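Local coordinates for lipoprotein (Clostridium difficile, PDB 4OTE) that probably captures methionine for a membrane transport system as a lipoprotein, and carries bound zinc ions in the crystal, at residues S116-L119 against R120-E123. Sequence-based numbering, arbitrary orientation.
With ACT (acetate ion), chain S.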
# COMPACT_ATOMS: atom_id res chain seq x y z
N SER A 116 -3.81 -11.05 -8.22
CA SER A 116 -3.61 -10.93 -9.66
C SER A 116 -2.34 -10.14 -10.00
O SER A 116 -1.55 -10.55 -10.86
CB SER A 116 -4.83 -10.26 -10.29
OG SER A 116 -4.63 -10.02 -11.67
N LYS A 117 -2.16 -9.02 -9.32
CA LYS A 117 -1.00 -8.15 -9.55
C LYS A 117 0.31 -8.84 -9.15
O LYS A 117 1.32 -8.72 -9.85
CB LYS A 117 -1.19 -6.86 -8.77
CG LYS A 117 -0.15 -5.80 -9.06
CD LYS A 117 -0.66 -4.40 -8.73
CE LYS A 117 -1.17 -4.30 -7.30
NZ LYS A 117 -1.73 -2.95 -7.03
N ASN A 118 0.29 -9.56 -8.03
CA ASN A 118 1.44 -10.33 -7.58
C ASN A 118 1.84 -11.44 -8.56
O ASN A 118 3.03 -11.67 -8.78
CB ASN A 118 1.19 -10.92 -6.19
CG ASN A 118 1.29 -9.88 -5.09
OD1 ASN A 118 1.82 -8.78 -5.28
ND2 ASN A 118 0.81 -10.23 -3.91
N LEU A 119 0.84 -12.12 -9.12
CA LEU A 119 1.10 -13.19 -10.09
C LEU A 119 1.73 -12.63 -11.36
O LEU A 119 2.61 -13.26 -11.94
CB LEU A 119 -0.18 -13.95 -10.43
CG LEU A 119 -0.77 -14.80 -9.30
CD1 LEU A 119 -2.15 -15.31 -9.70
CD2 LEU A 119 0.14 -15.96 -8.92
N ARG A 120 1.29 -11.44 -11.78
CA ARG A 120 1.86 -10.78 -12.95
C ARG A 120 3.29 -10.29 -12.71
O ARG A 120 4.10 -10.27 -13.64
CB ARG A 120 0.98 -9.63 -13.44
CG ARG A 120 -0.36 -10.10 -13.99
CD ARG A 120 -0.63 -9.56 -15.39
NE ARG A 120 -1.82 -10.17 -16.00
CZ ARG A 120 -1.82 -11.12 -16.93
NH1 ARG A 120 -0.69 -11.63 -17.41
NH2 ARG A 120 -2.98 -11.57 -17.40
N TYR A 121 3.61 -9.91 -11.47
CA TYR A 121 4.99 -9.58 -11.12
C TYR A 121 5.86 -10.82 -11.31
O TYR A 121 6.91 -10.76 -11.94
CB TYR A 121 5.13 -9.07 -9.68
CG TYR A 121 4.48 -7.72 -9.39
CD1 TYR A 121 4.53 -6.67 -10.31
CD2 TYR A 121 3.87 -7.48 -8.16
CE1 TYR A 121 3.95 -5.44 -10.03
CE2 TYR A 121 3.29 -6.25 -7.87
CZ TYR A 121 3.33 -5.24 -8.81
OH TYR A 121 2.76 -4.01 -8.51
N LEU A 122 5.40 -11.95 -10.78
CA LEU A 122 6.12 -13.22 -10.91
C LEU A 122 6.27 -13.66 -12.37
O LEU A 122 7.28 -14.26 -12.74
CB LEU A 122 5.44 -14.32 -10.09
CG LEU A 122 5.47 -14.12 -8.57
CD1 LEU A 122 4.63 -15.18 -7.87
CD2 LEU A 122 6.89 -14.13 -8.03
N GLU A 123 5.27 -13.35 -13.20
CA GLU A 123 5.36 -13.58 -14.64
C GLU A 123 6.46 -12.73 -15.27
O GLU A 123 7.27 -13.23 -16.05
CB GLU A 123 4.02 -13.27 -15.32
CG GLU A 123 4.04 -13.43 -16.84
CD GLU A 123 2.67 -13.28 -17.46
OE1 GLU A 123 1.93 -12.35 -17.06
OE2 GLU A 123 2.33 -14.09 -18.35
C ACT S . 0.12 -2.28 -4.02
O ACT S . 0.98 -2.83 -3.30
OXT ACT S . -1.09 -2.21 -3.70
CH3 ACT S . 0.55 -1.70 -5.32
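Lys117 and Tyr121 extend together in one direction from the alpha-helix 112-124, one turn apart; the helix packs against the five-stranded mixed sheet of one lobe of this periplasmic-binding-protein fold. Beyond CB of Lys117, the chain turns anti to the backbone N (chi1 -173°), which lays Lys117 CG over one face of the tyrosine ring near its rim, 3.5 Å from Tyr121 CZ. The next carbon, Lys117 CD, meets the phenol oxygen, Tyr121 OH, at 3.4 Å. A bend at chi3 (54°) then takes Lys117 NZ to an acetate ion, probably from the crystallisation liquor, where its hydrogen bond to OXT is weak at 3.5 Å; the acetate is also hydrogen-bonded to His61, and the ammonium makes a cation-pi contact with Tyr197. The same ring face also carries Lys117 O, 3.2 Å above the ring plane and displaced from its centre, while Asn118 OD1 sits at the edge, 3.8 Å from Tyr121 CD2. That same Lys117 O accepts the backbone N-H of Tyr121, one of four successive i to i+4 bonds. Asn118, Leu119 and Leu122 are buried against the sheet, where both Asn118 and Leu122 touch Phe170. On another flank, Arg120 and Glu123 form a salt bridge, and the following loop supplies Pro131 O to the guanidinium and Leu130 N to the carboxylate. Within the pair, Arg120 NH1 lies 2.7 Å from Glu123 OE1, a weak hydrogen bond bent to 126° at the hydrogen.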